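Local coordinates for protein DNA polymerase sliding clamp 3 (Sulfolobus tokodaii, PDB 3AIZ) that forms part of a ring-shaped processivity factor that encircles DNA and tethers DNA polymerase and other proteins to it during replication, at residues K66-V77 with F111-I119. Numbering follows the deposited sequence.
Sequences KVGVKLEDFTDV and FPSIVASEI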
ATOM      1  N   LYS C  66      -2.422 -50.949   2.800  1.00 46.60           N
ATOM      2  CA  LYS C  66      -1.584 -49.834   3.219  1.00 42.75           C
ATOM      3  C   LYS C  66      -0.656 -49.422   2.088  1.00 41.53           C
ATOM      4  O   LYS C  66       0.004 -50.260   1.476  1.00 41.69           O
ATOM      5  CB  LYS C  66      -0.751 -50.210   4.447  1.00 44.54           C
ATOM      6  CG  LYS C  66      -1.554 -50.507   5.701  1.00 47.00           C
ATOM      7  CD  LYS C  66      -0.630 -50.838   6.863  1.00 51.60           C
ATOM      8  CE  LYS C  66      -1.409 -51.201   8.116  1.00 55.20           C
ATOM      9  NZ  LYS C  66      -0.501 -51.529   9.252  1.00 55.50           N
ATOM     10  N   VAL C  67      -0.608 -48.125   1.813  1.00 40.60           N
ATOM     11  CA  VAL C  67       0.300 -47.596   0.806  1.00 42.86           C
ATOM     12  C   VAL C  67       0.896 -46.269   1.257  1.00 40.21           C
ATOM     13  O   VAL C  67       0.201 -45.257   1.334  1.00 44.74           O
ATOM     14  CB  VAL C  67      -0.396 -47.429  -0.563  1.00 42.50           C
ATOM     15  CG1 VAL C  67      -1.774 -46.811  -0.393  1.00 45.10           C
ATOM     16  CG2 VAL C  67       0.466 -46.596  -1.500  1.00 45.35           C
ATOM     17  N   GLY C  68       2.187 -46.282   1.567  1.00 41.32           N
ATOM     18  CA  GLY C  68       2.879 -45.074   1.972  1.00 43.33           C
ATOM     19  C   GLY C  68       3.334 -44.275   0.768  1.00 39.68           C
ATOM     20  O   GLY C  68       3.556 -44.832  -0.305  1.00 41.01           O
ATOM     21  N   VAL C  69       3.475 -42.967   0.945  1.00 39.11           N
ATOM     22  CA  VAL C  69       3.902 -42.097  -0.142  1.00 44.21           C
ATOM     23  C   VAL C  69       4.472 -40.786   0.388  1.00 41.03           C
ATOM     24  O   VAL C  69       3.959 -40.224   1.354  1.00 44.53           O
ATOM     25  CB  VAL C  69       2.736 -41.794  -1.107  1.00 44.56           C
ATOM     26  CG1 VAL C  69       1.595 -41.110  -0.367  1.00 38.49           C
ATOM     27  CG2 VAL C  69       3.214 -40.941  -2.271  1.00 45.73           C
ATOM     28  N   LYS C  70       5.542 -40.308  -0.241  1.00 41.36           N
ATOM     29  CA  LYS C  70       6.123 -39.021   0.120  1.00 43.14           C
ATOM     30  C   LYS C  70       5.058 -37.934  -0.002  1.00 43.38           C
ATOM     31  O   LYS C  70       4.527 -37.692  -1.084  1.00 44.22           O
ATOM     32  CB  LYS C  70       7.318 -38.698  -0.778  1.00 43.80           C
ATOM     33  CG  LYS C  70       8.011 -37.387  -0.440  1.00 45.85           C
ATOM     34  CD  LYS C  70       9.104 -37.060  -1.445  1.00 48.31           C
ATOM     35  CE  LYS C  70       9.757 -35.722  -1.131  1.00 55.55           C
ATOM     36  NZ  LYS C  70      10.738 -35.318  -2.177  1.00 59.69           N
ATOM     37  N   LEU C  71       4.752 -37.282   1.115  1.00 39.19           N
ATOM     38  CA  LEU C  71       3.643 -36.337   1.170  1.00 39.09           C
ATOM     39  C   LEU C  71       3.825 -35.124   0.255  1.00 39.04           C
ATOM     40  O   LEU C  71       2.853 -34.601  -0.285  1.00 37.96           O
ATOM     41  CB  LEU C  71       3.404 -35.885   2.613  1.00 38.34           C
ATOM     42  CG  LEU C  71       2.098 -35.139   2.889  1.00 37.84           C
ATOM     43  CD1 LEU C  71       0.902 -35.987   2.492  1.00 34.64           C
ATOM     44  CD2 LEU C  71       2.013 -34.749   4.352  1.00 40.10           C
ATOM     45  N   GLU C  72       5.066 -34.681   0.082  1.00 40.03           N
ATOM     46  CA  GLU C  72       5.343 -33.498  -0.731  1.00 46.38           C
ATOM     47  C   GLU C  72       4.900 -33.675  -2.185  1.00 46.32           C
ATOM     48  O   GLU C  72       4.232 -32.810  -2.752  1.00 41.78           O
ATOM     49  CB  GLU C  72       6.828 -33.138  -0.679  1.00 49.71           C
ATOM     50  CG  GLU C  72       7.188 -31.905  -1.494  1.00 54.61           C
ATOM     51  CD  GLU C  72       8.684 -31.670  -1.574  1.00 67.05           C
ATOM     52  OE1 GLU C  72       9.435 -32.349  -0.841  1.00 66.13           O
ATOM     53  OE2 GLU C  72       9.109 -30.805  -2.370  1.00 70.93           O
ATOM     54  N   ASP C  73       5.285 -34.797  -2.785  1.00 44.17           N
ATOM     55  CA  ASP C  73       4.921 -35.088  -4.164  1.00 42.21           C
ATOM     56  C   ASP C  73       3.416 -35.265  -4.302  1.00 41.43           C
ATOM     57  O   ASP C  73       2.810 -34.798  -5.266  1.00 43.53           O
ATOM     58  CB  ASP C  73       5.640 -36.346  -4.649  1.00 42.90           C
ATOM     59  CG  ASP C  73       7.142 -36.177  -4.685  1.00 47.40           C
ATOM     60  OD1 ASP C  73       7.606 -35.023  -4.815  1.00 47.72           O
ATOM     61  OD2 ASP C  73       7.858 -37.195  -4.586  1.00 48.76           O
ATOM     62  N   PHE C  74       2.822 -35.949  -3.329  1.00 39.37           N
ATOM     63  CA  PHE C  74       1.388 -36.203  -3.331  1.00 39.94           C
ATOM     64  C   PHE C  74       0.604 -34.905  -3.178  1.00 39.66           C
ATOM     65  O   PHE C  74      -0.474 -34.749  -3.748  1.00 39.03           O
ATOM     66  CB  PHE C  74       1.023 -37.179  -2.211  1.00 38.13           C
ATOM     67  CG  PHE C  74      -0.430 -37.552  -2.179  1.00 35.99           C
ATOM     68  CD1 PHE C  74      -0.991 -38.291  -3.206  1.00 38.96           C
ATOM     69  CD2 PHE C  74      -1.233 -37.176  -1.117  1.00 35.38           C
ATOM     70  CE1 PHE C  74      -2.329 -38.641  -3.178  1.00 40.02           C
ATOM     71  CE2 PHE C  74      -2.569 -37.524  -1.081  1.00 36.72           C
ATOM     72  CZ  PHE C  74      -3.118 -38.258  -2.113  1.00 37.88           C
ATOM     73  N   THR C  75       1.156 -33.975  -2.408  1.00 38.66           N
ATOM     74  CA  THR C  75       0.512 -32.686  -2.188  1.00 40.73           C
ATOM     75  C   THR C  75       0.776 -31.734  -3.353  1.00 41.75           C
ATOM     76  O   THR C  75      -0.040 -30.863  -3.651  1.00 40.59           O
ATOM     77  CB  THR C  75       0.973 -32.046  -0.863  1.00 42.01           C
ATOM     78  OG1 THR C  75       0.577 -32.879   0.233  1.00 38.17           O
ATOM     79  CG2 THR C  75       0.354 -30.671  -0.687  1.00 45.54           C
ATOM     80  N   ASP C  76       1.917 -31.910  -4.014  1.00 42.68           N
ATOM     81  CA  ASP C  76       2.252 -31.100  -5.182  1.00 43.14           C
ATOM     82  C   ASP C  76       1.218 -31.259  -6.293  1.00 41.44           C
ATOM     83  O   ASP C  76       0.940 -30.313  -7.028  1.00 44.13           O
ATOM     84  CB  ASP C  76       3.649 -31.448  -5.709  1.00 45.02           C
ATOM     85  CG  ASP C  76       4.751 -30.671  -5.007  1.00 47.57           C
ATOM     86  OD1 ASP C  76       4.433 -29.700  -4.288  1.00 50.79           O
ATOM     87  OD2 ASP C  76       5.936 -31.027  -5.183  1.00 46.05           O
ATOM     88  N   VAL C  77       0.651 -32.456  -6.415  1.00 37.58           N
ATOM     89  CA  VAL C  77      -0.361 -32.707  -7.436  1.00 38.78           C
ATOM     90  C   VAL C  77      -1.754 -32.375  -6.918  1.00 38.64           C
ATOM     91  O   VAL C  77      -2.663 -32.096  -7.697  1.00 41.43           O
ATOM     92  CB  VAL C  77      -0.334 -34.166  -7.941  1.00 37.60           C
ATOM     93  CG1 VAL C  77       1.079 -34.564  -8.341  1.00 38.78           C
ATOM     94  CG2 VAL C  77      -0.875 -35.108  -6.883  1.00 41.04           C
ATOM     95  N   PHE C 111       2.889 -42.284  -8.055  1.00 44.39           N
ATOM     96  CA  PHE C 111       3.992 -42.170  -7.112  1.00 43.25           C
ATOM     97  C   PHE C 111       4.500 -43.548  -6.717  1.00 42.21           C
ATOM     98  O   PHE C 111       3.713 -44.475  -6.531  1.00 44.92           O
ATOM     99  CB  PHE C 111       3.550 -41.392  -5.871  1.00 40.72           C
ATOM    100  CG  PHE C 111       2.916 -40.068  -6.183  1.00 41.72           C
ATOM    101  CD1 PHE C 111       1.539 -39.954  -6.286  1.00 42.72           C
ATOM    102  CD2 PHE C 111       3.695 -38.942  -6.384  1.00 42.62           C
ATOM    103  CE1 PHE C 111       0.950 -38.736  -6.579  1.00 41.45           C
ATOM    104  CE2 PHE C 111       3.112 -37.721  -6.676  1.00 42.46           C
ATOM    105  CZ  PHE C 111       1.737 -37.619  -6.773  1.00 40.53           C
ATOM    106  N   PRO C 112       5.826 -43.690  -6.595  1.00 42.50           N
ATOM    107  CA  PRO C 112       6.419 -44.961  -6.178  1.00 45.68           C
ATOM    108  C   PRO C 112       6.100 -45.237  -4.715  1.00 47.70           C
ATOM    109  O   PRO C 112       6.010 -44.299  -3.922  1.00 44.50           O
ATOM    110  CB  PRO C 112       7.919 -44.712  -6.346  1.00 44.49           C
ATOM    111  CG  PRO C 112       8.067 -43.241  -6.163  1.00 44.09           C
ATOM    112  CD  PRO C 112       6.847 -42.647  -6.804  1.00 42.89           C
ATOM    113  N   SER C 113       5.921 -46.506  -4.365  1.00 49.43           N
ATOM    114  CA  SER C 113       5.673 -46.873  -2.979  1.00 47.71           C
ATOM    115  C   SER C 113       6.969 -46.840  -2.178  1.00 48.99           C
ATOM    116  O   SER C 113       8.048 -47.112  -2.709  1.00 45.92           O
ATOM    117  CB  SER C 113       5.031 -48.257  -2.890  1.00 54.51           C
ATOM    118  OG  SER C 113       3.742 -48.252  -3.477  1.00 61.49           O
ATOM    119  N   ILE C 114       6.853 -46.496  -0.900  1.00 47.33           N
ATOM    120  CA  ILE C 114       8.010 -46.427  -0.017  1.00 48.40           C
ATOM    121  C   ILE C 114       7.720 -47.147   1.294  1.00 44.19           C
ATOM    122  O   ILE C 114       6.567 -47.444   1.605  1.00 44.64           O
ATOM    123  CB  ILE C 114       8.399 -44.968   0.276  1.00 46.54           C
ATOM    124  CG1 ILE C 114       7.196 -44.199   0.823  1.00 43.46           C
ATOM    125  CG2 ILE C 114       8.926 -44.294  -0.981  1.00 42.30           C
ATOM    126  CD1 ILE C 114       7.456 -42.721   1.011  1.00 45.63           C
ATOM    127  N   VAL C 115       8.769 -47.434   2.057  1.00 41.64           N
ATOM    128  CA  VAL C 115       8.606 -48.099   3.344  1.00 41.36           C
ATOM    129  C   VAL C 115       7.792 -47.234   4.302  1.00 40.43           C
ATOM    130  O   VAL C 115       8.126 -46.075   4.548  1.00 43.10           O
ATOM    131  CB  VAL C 115       9.960 -48.458   3.986  1.00 37.68           C
ATOM    132  CG1 VAL C 115      10.615 -49.599   3.228  1.00 39.31           C
ATOM    133  CG2 VAL C 115      10.872 -47.243   4.026  1.00 39.88           C
ATOM    134  N   ALA C 116       6.718 -47.805   4.831  1.00 39.70           N
ATOM    135  CA  ALA C 116       5.827 -47.081   5.725  1.00 42.19           C
ATOM    136  C   ALA C 116       5.915 -47.617   7.150  1.00 43.13           C
ATOM    137  O   ALA C 116       5.634 -48.788   7.406  1.00 42.10           O
ATOM    138  CB  ALA C 116       4.396 -47.154   5.217  1.00 41.22           C
ATOM    139  N   SER C 117       6.309 -46.749   8.075  1.00 43.42           N
ATOM    140  CA  SER C 117       6.395 -47.119   9.481  1.00 40.74           C
ATOM    141  C   SER C 117       5.009 -47.325  10.080  1.00 40.09           C
ATOM    142  O   SER C 117       4.023 -46.770   9.596  1.00 42.89           O
ATOM    143  CB  SER C 117       7.137 -46.041  10.269  1.00 38.77           C
ATOM    144  OG  SER C 117       8.455 -45.865   9.780  1.00 45.30           O
ATOM    145  N   GLU C 118       4.943 -48.133  11.130  1.00 45.81           N
ATOM    146  CA  GLU C 118       3.712 -48.298  11.890  1.00 50.44           C
ATOM    147  C   GLU C 118       3.740 -47.352  13.082  1.00 45.39           C
ATOM    148  O   GLU C 118       4.712 -47.322  13.838  1.00 45.07           O
ATOM    149  CB  GLU C 118       3.561 -49.743  12.369  1.00 54.65           C
ATOM    150  CG  GLU C 118       3.422 -50.761  11.247  1.00 60.55           C
ATOM    151  CD  GLU C 118       3.305 -52.183  11.765  1.00 76.02           C
ATOM    152  OE1 GLU C 118       3.418 -52.380  12.995  1.00 73.11           O
ATOM    153  OE2 GLU C 118       3.101 -53.103  10.943  1.00 76.03           O
ATOM    154  N   ILE C 119       2.678 -46.571  13.242  1.00 42.65           N
ATOM    155  CA  ILE C 119       2.614 -45.603  14.328  1.00 45.36           C
ATOM    156  C   ILE C 119       1.776 -46.128  15.490  1.00 45.54           C
ATOM    157  O   ILE C 119       0.577 -46.370  15.348  1.00 47.50           O
ATOM    158  CB  ILE C 119       2.062 -44.239  13.858  1.00 42.31           C
ATOM    159  CG1 ILE C 119       2.961 -43.631  12.779  1.00 37.55           C
ATOM    160  CG2 ILE C 119       1.945 -43.280  15.030  1.00 41.91           C
ATOM    161  CD1 ILE C 119       2.769 -44.226  11.399  1.00 46.80           C
TER
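Gly68 and Ala116 bring the two backbones together, their CA atoms 5.2 Å apart, and Val69 and Ser113 make the next close approach. In this PCNA fold, residues 66-70 form an edge strand of the larger sheet of the chain and lead straight into helix 71-78. Residues 111-119 leave the end of strand 106-111 and begin the long connector to the second domain, passing across the strand without pairing with it. Strand 65-70 pairs with strand 24-29, as between Val69 and Ile25, while side-chain packing joins it to the connector.

Phe111 makes the largest single contribution. Its CG lies beside the backbone N and anti to the carbonyl carbon (chi1 -52°), which carries the ring in among Val69, Phe74 and Val77. Val69 CG2 packs against Phe111 CB at 3.6 Å, at the root of the side chain. At the far end Val77 meets the ring from the opposite direction, its CG1 3.5 Å from Phe111 CZ and its CG2 also at the ring edge. Phe74 CA makes an off-centre CH-pi contact, 4.2 Å from the Phe111 ring centroid, while Phe111 CE1 lies at the edge of the Phe74 ring, near its plane, 3.9 Å from Phe74 CD1. Asp73 CB lies 3.5 Å from Phe111 CE2. Around this cluster, Ile97 and Val99 also touch Phe111, and Leu152 and Arg175 of the neighbouring PCNA2 subunit pack on Val77 and Phe111, placing it at a subunit interface.

Further along, Gly68 has no side chain, and Ala116 CB settles 4.1 Å from its CA. Ile114 extends CD1 over the Val69-Lys70 peptide. At the solvent-exposed end, Lys66 NZ and Glu118 OE2 attract at most loosely, 4.3 Å apart and beyond salt-bridge range.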